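Pts system, fructose-specific iiabc component (Borrelia burgdorferi, PDB 5DLE) probably transfers phosphate from a phosphohistidine protein to incoming fructose, making fructose 1-phosphate, the piece here being its IIB domain. Local coordinates at the interface of chains A and B and the interface of chains A and C. Residues are numbered along the deposited sequence; one frame, centred on the assembly and turned at random. Chains: chain A/B/C, Pts system, fructose-specific iiabc component.

Contact 1: the interface of chains A and B. Residues chain A 32-33, 36; chain B 28, 56-57.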
loop_
_atom_site.group_PDB
_atom_site.type_symbol
_atom_site.label_atom_id
_atom_site.label_comp_id
_atom_site.label_asym_id
_atom_site.label_seq_id
_atom_site.Cartn_x
_atom_site.Cartn_y
_atom_site.Cartn_z
ATOM N N LYS A 32 -11.976 0.040 4.262
ATOM C CA LYS A 32 -12.391 -1.289 4.670
ATOM C C LYS A 32 -12.379 -1.403 6.182
ATOM O O LYS A 32 -13.266 -2.043 6.766
ATOM C CB LYS A 32 -11.517 -2.337 4.000
ATOM C CG LYS A 32 -11.959 -3.753 4.189
ATOM C CD LYS A 32 -13.409 -4.035 3.681
ATOM C CE LYS A 32 -13.688 -5.466 4.001
ATOM N NZ LYS A 32 -15.125 -5.806 3.830
ATOM N N LYS A 33 -11.424 -0.771 6.865
ATOM C CA LYS A 33 -11.456 -0.834 8.326
ATOM C C LYS A 33 -12.649 -0.072 8.873
ATOM O O LYS A 33 -13.277 -0.523 9.847
ATOM C CB LYS A 33 -10.162 -0.312 8.936
ATOM C CG LYS A 33 -9.017 -1.227 8.590
ATOM C CD LYS A 33 -7.806 -0.934 9.398
ATOM C CE LYS A 33 -7.844 -1.644 10.756
ATOM N NZ LYS A 33 -6.444 -1.538 11.311
ATOM N N ASN A 36 -15.689 -2.339 8.311
ATOM C CA ASN A 36 -15.760 -3.482 9.226
ATOM C C ASN A 36 -16.131 -3.038 10.627
ATOM O O ASN A 36 -16.895 -3.728 11.301
ATOM C CB ASN A 36 -14.427 -4.244 9.256
ATOM C CG ASN A 36 -14.210 -5.104 8.019
ATOM O OD1 ASN A 36 -15.181 -5.440 7.317
ATOM N ND2 ASN A 36 -12.981 -5.546 7.801
ATOM N N TYR B 28 -7.520 -6.045 1.360
ATOM C CA TYR B 28 -8.669 -5.159 1.511
ATOM C C TYR B 28 -9.091 -4.526 0.207
ATOM O O TYR B 28 -10.294 -4.322 -0.028
ATOM C CB TYR B 28 -8.330 -4.076 2.554
ATOM C CG TYR B 28 -8.337 -4.509 4.013
ATOM C CD1 TYR B 28 -8.990 -5.645 4.456
ATOM C CD2 TYR B 28 -7.755 -3.684 4.963
ATOM C CE1 TYR B 28 -9.070 -5.949 5.833
ATOM C CE2 TYR B 28 -7.801 -3.984 6.316
ATOM C CZ TYR B 28 -8.469 -5.095 6.745
ATOM O OH TYR B 28 -8.523 -5.342 8.105
ATOM N N GLU B 56 -10.611 -12.047 8.999
ATOM C CA GLU B 56 -11.802 -11.297 9.401
ATOM C C GLU B 56 -13.002 -11.697 8.572
ATOM O O GLU B 56 -12.876 -12.082 7.412
ATOM C CB GLU B 56 -11.607 -9.788 9.245
ATOM C CG GLU B 56 -10.489 -9.260 10.103
ATOM C CD GLU B 56 -10.256 -7.795 9.810
ATOM O OE1 GLU B 56 -9.585 -7.522 8.806
ATOM O OE2 GLU B 56 -10.794 -6.941 10.563
ATOM N N ASN B 57 -14.196 -11.673 9.217
ATOM C CA ASN B 57 -15.448 -11.909 8.501
ATOM C C ASN B 57 -15.433 -13.264 7.799
ATOM O O ASN B 57 -15.846 -13.397 6.650
ATOM C CB ASN B 57 -15.734 -10.767 7.520
ATOM C CG ASN B 57 -15.944 -9.436 8.269
ATOM O OD1 ASN B 57 -16.926 -9.309 9.033
ATOM N ND2 ASN B 57 -15.000 -8.518 8.162
HETATM O O HOH W 1 -12.946 -8.052 6.172
HETATM O O HOH W 2 -10.892 -4.458 9.718
#
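A:Lys32, A:Lys33 and A:Asn36 have helical backbones and meet a helical B:Tyr28, the extended B:Glu56 and B:Asn57, whose phi and psi (57° and 47°) are those of a left-handed turn. The aromatic ring of B:Tyr28 is the apolar anchor. A:Lys32 lays its CG on one face of the ring, off the centre toward the rim, with CG 3.5 Å from B:Tyr28 CD1. The bend at chi2 (58°) turns the rest of the lysine along the interface. A:Lys33 comes in on the same side of the ring, out by its rim, with CG 3.8 Å from B:Tyr28 CE2. The phenol oxygen OH of B:Tyr28 donates to B:Glu56 OE1 at 2.5 Å; the carboxylate oxygen lies in the ring plane and offers its syn lone pair, which should hold both groups in place. Water 2 joins this pair to chain A: it is 3.0 Å from B:Tyr28 OH, 2.6 Å from B:Glu56 OE2 and 3.0 Å from A:Asn36 ND2. That amide nitrogen also reaches water 1, which B:Asn57 ND2 meets at 2.9 Å. A:Asn36 OD1 and B:Asn57 ND2 are close but not bonded, because the N-H points away, so the two amides are linked by water. The site joins the outer surface of helix 25-40 of chain A to the same helix of chain B and to the turn following its strand 54-56.

Contact 2: the interface of chains A and C. Residues chain A 20, 22, 26, 94; chain C 20, 22, 26, 29, 94.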
loop_
_atom_site.group_PDB
_atom_site.type_symbol
_atom_site.label_atom_id
_atom_site.label_comp_id
_atom_site.label_asym_id
_atom_site.label_seq_id
_atom_site.Cartn_x
_atom_site.Cartn_y
_atom_site.Cartn_z
ATOM N N CYS A 20 -6.518 9.382 0.146
ATOM C CA CYS A 20 -5.058 9.520 0.300
ATOM C C CYS A 20 -4.488 9.578 -1.108
ATOM O O CYS A 20 -4.692 8.640 -1.887
ATOM C CB CYS A 20 -4.519 8.353 1.101
ATOM S SG CYS A 20 -2.690 8.442 1.155
ATOM N N VAL A 22 -1.632 8.933 -2.359
ATOM C CA VAL A 22 -0.511 8.048 -2.612
ATOM C C VAL A 22 -1.106 6.698 -2.975
ATOM O O VAL A 22 -1.630 6.003 -2.086
ATOM C CB VAL A 22 0.412 7.939 -1.409
ATOM C CG1 VAL A 22 1.517 6.914 -1.709
ATOM C CG2 VAL A 22 1.012 9.277 -1.123
ATOM N N HIS A 26 -3.720 3.336 1.395
ATOM C CA HIS A 26 -4.361 3.985 2.549
ATOM C C HIS A 26 -5.833 4.269 2.298
ATOM O O HIS A 26 -6.654 4.133 3.222
ATOM C CB HIS A 26 -3.666 5.268 2.971
ATOM C CG HIS A 26 -2.430 5.017 3.776
ATOM N ND1 HIS A 26 -1.993 5.905 4.732
ATOM C CD2 HIS A 26 -1.512 4.023 3.727
ATOM C CE1 HIS A 26 -0.845 5.464 5.248
ATOM N NE2 HIS A 26 -0.533 4.325 4.658
ATOM N N VAL A 94 -4.025 7.724 8.541
ATOM C CA VAL A 94 -3.298 6.983 9.561
ATOM C C VAL A 94 -4.151 6.819 10.818
ATOM O O VAL A 94 -4.218 5.732 11.400
ATOM C CB VAL A 94 -1.963 7.701 9.855
ATOM C CG1 VAL A 94 -1.369 7.209 11.132
ATOM C CG2 VAL A 94 -1.004 7.445 8.719
ATOM N N CYS C 20 5.930 6.234 8.962
ATOM C CA CYS C 20 4.469 6.147 8.918
ATOM C C CYS C 20 4.080 4.882 9.661
ATOM O O CYS C 20 4.567 3.799 9.311
ATOM C CB CYS C 20 4.018 6.118 7.473
ATOM S SG CYS C 20 2.222 5.746 7.383
ATOM N N VAL C 22 1.609 2.890 9.573
ATOM C CA VAL C 22 0.732 1.976 8.869
ATOM C C VAL C 22 1.649 1.074 8.050
ATOM O O VAL C 22 2.188 1.487 7.006
ATOM C CB VAL C 22 -0.270 2.704 7.973
ATOM C CG1 VAL C 22 -1.103 1.703 7.168
ATOM C CG2 VAL C 22 -1.255 3.536 8.809
ATOM N N HIS C 26 4.198 3.525 3.202
ATOM C CA HIS C 26 4.547 4.954 3.137
ATOM C C HIS C 26 5.960 5.217 3.645
ATOM O O HIS C 26 6.665 6.089 3.080
ATOM C CB HIS C 26 3.564 5.843 3.881
ATOM C CG HIS C 26 2.315 6.105 3.115
ATOM N ND1 HIS C 26 1.543 7.221 3.347
ATOM C CD2 HIS C 26 1.661 5.380 2.171
ATOM C CE1 HIS C 26 0.472 7.183 2.556
ATOM N NE2 HIS C 26 0.510 6.075 1.839
ATOM N N ILE C 29 8.135 4.144 0.626
ATOM C CA ILE C 29 7.938 5.004 -0.543
ATOM C C ILE C 29 8.586 6.364 -0.292
ATOM O O ILE C 29 9.329 6.861 -1.136
ATOM C CB ILE C 29 6.438 5.165 -0.889
ATOM C CG1 ILE C 29 5.802 3.829 -1.197
ATOM C CG2 ILE C 29 6.296 6.072 -2.106
ATOM C CD1 ILE C 29 4.261 3.944 -1.016
ATOM N N VAL C 94 2.913 11.810 3.041
ATOM C CA VAL C 94 2.250 12.128 1.784
ATOM C C VAL C 94 2.933 13.296 1.079
ATOM O O VAL C 94 3.179 13.249 -0.131
ATOM C CB VAL C 94 0.759 12.433 2.044
ATOM C CG1 VAL C 94 0.121 13.113 0.836
ATOM C CG2 VAL C 94 0.030 11.151 2.304
HETATM O O HOH W 3 -1.328 4.674 0.314
HETATM O O HOH W 4 1.747 2.745 4.606
#
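In both A:His26 and C:His26 the first torsion (chi1 -79°) swings CG beside the backbone N and anti to the carbonyl carbon, and the two imidazoles, reaching in from facing chains, lie face to face. Their planes are 1° apart and their centroids 3.6 Å, each NE2 standing over the centre of the other ring. At the edge of each ring sits the partner's Cys20 sulfur: C:Cys20 SG is 3.7 Å from A:His26 CE1, in the ring plane. This is the cysteine that carries the phosphoryl group in IIB domains, so this pairing, which may be specific to the crystal, partly covers the active-site loop. Two residues on from the cysteine, A:Val22 closes the flank of the other ring, its CB 3.7 Å from C:His26 NE2, while A:Val22 and C:Val94 pass side by side, pointing opposite ways. Water 4 ties A:His26 NE2 (2.8 Å) to the carbonyl oxygen of C:Val22 (2.7 Å) and to C:His26 N (2.9 Å); water 3 does the same with the chains exchanged. Each imidazole is thus pinned both by its stack and by a water in its plane. The site lies at the N-terminal end of helix 25-40, where the active-site loop after strand 13-19 leads into it, with helix 93-98 alongside.

Contact 3: the interface of chains A and B. Residues chain A 28, 31-32, 35, 49, 57; chain B 32, 35-36.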
loop_
_atom_site.group_PDB
_atom_site.type_symbol
_atom_site.label_atom_id
_atom_site.label_comp_id
_atom_site.label_asym_id
_atom_site.label_seq_id
_atom_site.Cartn_x
_atom_site.Cartn_y
_atom_site.Cartn_z
ATOM N N TYR A 28 -7.978 2.555 0.552
ATOM C CA TYR A 28 -8.794 1.344 0.669
ATOM C C TYR A 28 -8.664 0.716 2.042
ATOM O O TYR A 28 -9.632 0.111 2.539
ATOM C CB TYR A 28 -8.398 0.313 -0.428
ATOM C CG TYR A 28 -9.152 0.578 -1.719
ATOM C CD1 TYR A 28 -8.759 1.559 -2.585
ATOM C CD2 TYR A 28 -10.316 -0.118 -2.008
ATOM C CE1 TYR A 28 -9.461 1.853 -3.735
ATOM C CE2 TYR A 28 -11.036 0.170 -3.130
ATOM C CZ TYR A 28 -10.609 1.147 -3.986
ATOM O OH TYR A 28 -11.330 1.430 -5.130
ATOM N N ALA A 31 -10.924 2.660 4.214
ATOM C CA ALA A 31 -12.340 2.402 3.902
ATOM C C ALA A 31 -12.793 1.081 4.461
ATOM O O ALA A 31 -13.869 0.996 5.086
ATOM C CB ALA A 31 -12.567 2.439 2.393
ATOM N N LYS A 32 -11.976 0.040 4.262
ATOM C CA LYS A 32 -12.391 -1.289 4.670
ATOM C C LYS A 32 -12.379 -1.403 6.182
ATOM O O LYS A 32 -13.266 -2.043 6.766
ATOM C CB LYS A 32 -11.517 -2.337 4.000
ATOM C CG LYS A 32 -11.959 -3.753 4.189
ATOM C CD LYS A 32 -13.409 -4.035 3.681
ATOM C CE LYS A 32 -13.688 -5.466 4.001
ATOM N NZ LYS A 32 -15.125 -5.806 3.830
ATOM N N GLU A 35 -15.541 0.359 7.309
ATOM C CA GLU A 35 -16.702 -0.508 7.020
ATOM C C GLU A 35 -16.801 -1.651 8.023
ATOM O O GLU A 35 -17.885 -1.917 8.542
ATOM C CB GLU A 35 -16.604 -1.052 5.594
ATOM C CG GLU A 35 -16.837 0.014 4.533
ATOM C CD GLU A 35 -16.396 -0.388 3.126
ATOM O OE1 GLU A 35 -15.897 -1.534 2.923
ATOM O OE2 GLU A 35 -16.525 0.472 2.225
ATOM N N THR A 49 -14.448 6.672 -2.016
ATOM C CA THR A 49 -12.997 6.621 -1.984
ATOM C C THR A 49 -12.393 7.557 -3.024
ATOM O O THR A 49 -12.944 7.742 -4.104
ATOM C CB THR A 49 -12.460 5.188 -2.240
ATOM O OG1 THR A 49 -12.982 4.654 -3.467
ATOM C CG2 THR A 49 -12.814 4.237 -1.088
ATOM N N ASN A 57 -17.475 5.549 -6.156
ATOM C CA ASN A 57 -18.620 5.310 -5.259
ATOM C C ASN A 57 -18.947 6.551 -4.440
ATOM O O ASN A 57 -19.176 6.496 -3.216
ATOM C CB ASN A 57 -18.372 4.098 -4.362
ATOM C CG ASN A 57 -18.157 2.846 -5.173
ATOM O OD1 ASN A 57 -19.130 2.306 -5.738
ATOM N ND2 ASN A 57 -16.939 2.405 -5.290
ATOM N N LYS B 32 -12.830 -5.005 -1.319
ATOM C CA LYS B 32 -13.754 -3.926 -1.671
ATOM C C LYS B 32 -14.108 -3.965 -3.152
ATOM O O LYS B 32 -15.260 -3.724 -3.527
ATOM C CB LYS B 32 -13.163 -2.555 -1.313
ATOM C CG LYS B 32 -13.330 -2.281 0.168
ATOM C CD LYS B 32 -13.119 -0.786 0.536
ATOM C CE LYS B 32 -13.906 0.186 -0.344
ATOM N NZ LYS B 32 -15.398 0.030 -0.178
ATOM N N GLU B 35 -16.620 -6.781 -3.589
ATOM C CA GLU B 35 -17.913 -6.402 -2.978
ATOM C C GLU B 35 -18.660 -5.424 -3.872
ATOM O O GLU B 35 -19.858 -5.599 -4.153
ATOM C CB GLU B 35 -17.685 -5.776 -1.590
ATOM C CG GLU B 35 -17.324 -6.774 -0.483
ATOM C CD GLU B 35 -16.570 -6.197 0.741
ATOM O OE1 GLU B 35 -16.286 -4.975 0.817
ATOM O OE2 GLU B 35 -16.244 -7.003 1.644
ATOM N N ASN B 36 -17.984 -4.370 -4.313
ATOM C CA ASN B 36 -18.690 -3.363 -5.100
ATOM C C ASN B 36 -19.134 -3.937 -6.450
ATOM O O ASN B 36 -20.263 -3.678 -6.890
ATOM C CB ASN B 36 -17.806 -2.114 -5.254
ATOM C CG ASN B 36 -17.732 -1.282 -3.960
ATOM O OD1 ASN B 36 -18.748 -1.063 -3.281
ATOM N ND2 ASN B 36 -16.524 -0.810 -3.615
HETATM O O HOH W 5 -15.029 -8.435 4.315
HETATM O O HOH W 6 -16.975 -2.485 0.028
HETATM O O HOH W 7 -16.906 -4.025 3.626
#
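The aliphatic stem of B:Lys32 fills the apolar centre of this helix-to-helix contact between two IIB domains of the fructose phosphotransferase family in the deposited assembly, possibly only a crystal pairing. Its CB lies in the plane of the A:Tyr28 ring, at the edge, 3.8 Å from CD2, and its CD packs 3.8 Å from A:Ala31 CB. The stems of the two Lys32 residues run antiparallel, A:Lys32 CD being 3.9 Å from B:Lys32 CG. Bends at chi3 (49°) and chi4 (65°) curl B:Lys32 back toward A:Glu35, whereas A:Lys32, past its bend at chi2, runs straight to NZ and meets B:Glu35 nearly crosswise. Both ammonium groups still make the same bond: B:Lys32 NZ to A:Glu35 OE2 and A:Lys32 NZ to B:Glu35 OE2 are salt bridges of 2.7 Å, each using the syn lone pair of the carboxylate oxygen. The other oxygens, A:Glu35 OE1 and B:Glu35 OE1, come within 4.1 Å of each other. Waters 6 and 7 bridge them and also reach the lysines, so the like charges are probably screened. Further out the amides of A:Asn57 and B:Asn36 face each other, planes 29° apart; A:Asn57 ND2 and B:Asn36 ND2 are 3.6 Å apart, two donors with no hydrogen bond between them.

Contact 4: the interface of chains A and C. Residues chain A 94, 97-98; chain C 20-22.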
loop_
_atom_site.group_PDB
_atom_site.type_symbol
_atom_site.label_atom_id
_atom_site.label_comp_id
_atom_site.label_asym_id
_atom_site.label_seq_id
_atom_site.Cartn_x
_atom_site.Cartn_y
_atom_site.Cartn_z
ATOM N N VAL A 94 -4.025 7.724 8.541
ATOM C CA VAL A 94 -3.298 6.983 9.561
ATOM C C VAL A 94 -4.151 6.819 10.818
ATOM O O VAL A 94 -4.218 5.732 11.400
ATOM C CB VAL A 94 -1.963 7.701 9.855
ATOM C CG1 VAL A 94 -1.369 7.209 11.132
ATOM C CG2 VAL A 94 -1.004 7.445 8.719
ATOM N N ILE A 97 -7.030 4.420 10.270
ATOM C CA ILE A 97 -6.591 3.030 10.171
ATOM C C ILE A 97 -6.184 2.473 11.516
ATOM O O ILE A 97 -6.483 1.309 11.825
ATOM C CB ILE A 97 -5.447 2.929 9.149
ATOM C CG1 ILE A 97 -6.026 3.178 7.757
ATOM C CG2 ILE A 97 -4.755 1.545 9.241
ATOM C CD1 ILE A 97 -4.925 3.438 6.675
ATOM N N ASN A 98 -5.499 3.273 12.339
ATOM C CA ASN A 98 -4.947 2.745 13.576
ATOM C C ASN A 98 -5.836 2.955 14.788
ATOM O O ASN A 98 -5.570 2.346 15.836
ATOM C CB ASN A 98 -3.570 3.366 13.836
ATOM C CG ASN A 98 -2.525 2.776 12.931
ATOM O OD1 ASN A 98 -2.733 1.711 12.342
ATOM N ND2 ASN A 98 -1.386 3.456 12.808
ATOM N N CYS C 20 5.930 6.234 8.962
ATOM C CA CYS C 20 4.469 6.147 8.918
ATOM C C CYS C 20 4.080 4.882 9.661
ATOM O O CYS C 20 4.567 3.799 9.311
ATOM C CB CYS C 20 4.018 6.118 7.473
ATOM S SG CYS C 20 2.222 5.746 7.383
ATOM N N PRO C 21 3.195 4.939 10.685
ATOM C CA PRO C 21 2.879 3.754 11.486
ATOM C C PRO C 21 1.775 2.883 10.894
ATOM O O PRO C 21 1.068 2.206 11.644
ATOM C CB PRO C 21 2.421 4.375 12.807
ATOM C CG PRO C 21 1.730 5.633 12.337
ATOM C CD PRO C 21 2.631 6.172 11.253
ATOM N N VAL C 22 1.609 2.890 9.573
ATOM C CA VAL C 22 0.732 1.976 8.869
ATOM C C VAL C 22 1.649 1.074 8.050
ATOM O O VAL C 22 2.188 1.487 7.006
ATOM C CB VAL C 22 -0.270 2.704 7.973
ATOM C CG1 VAL C 22 -1.103 1.703 7.168
ATOM C CG2 VAL C 22 -1.255 3.536 8.809
#
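The active-site loop of the IIB domain in chain C, the stretch C:Cys20, C:Pro21 and C:Val22 that opens the Cys-Pro-Val-Gly-Val-Ala-His-Thr segment, is met here by the short helix 93-98 of chain A. A:Asn98 supplies the polar link. Its CG stands beside the backbone N (chi1 -75°), and this points the amide nitrogen ND2 at the carbonyl oxygen of C:Pro21, where it donates a hydrogen bond of 3.0 Å with 160° at the hydrogen. The oxygen lies close to the plane of the asparagine amide, but the donor approaches from above the carbonyl plane, 61° out of it, so the bond does not follow a lone pair. The same nitrogen rests against the proline ring, ND2 being 3.8 Å from C:Pro21 CG. Around this bond the contact is apolar. A:Val94 lies across C:Pro21 and touches the ring with the branch CG1, which is 3.7 Å from C:Pro21 CG and 4.1 Å from its CD. The other branch, CG2, packs against C:Cys20 and C:Val22. One turn further along the helix A:Ile97 is set nearly perpendicular to C:Val22 and packs loosely against the loop. Within the loop a weak hydrogen bond, N-H to sulfur, runs from C:Val22 N to C:Cys20 SG. The contact of the two beta-branched residues is made by methyls, A:Ile97 CG2 to C:Val22 CG2 at 4.1 Å.

Contacts 1 and 3 belong to the A–B interface, with C-alpha centres about 9 Å apart, and share A:Lys32, which covers a tyrosine with its stem and salt-bridges with its tip. Contacts 2 and 4 belong to the A–C interface, about 8 Å apart, and share A:Val94, C:Cys20 and C:Val22. The two interfaces lie 15 to 18 Å from each other between centres, yet helix 25-40 serves both, its N-terminal end facing chain C and its middle facing chain B. Chain A thus joins two two-fold contacts in the deposited tetramer, whose biological relevance the structure alone does not show.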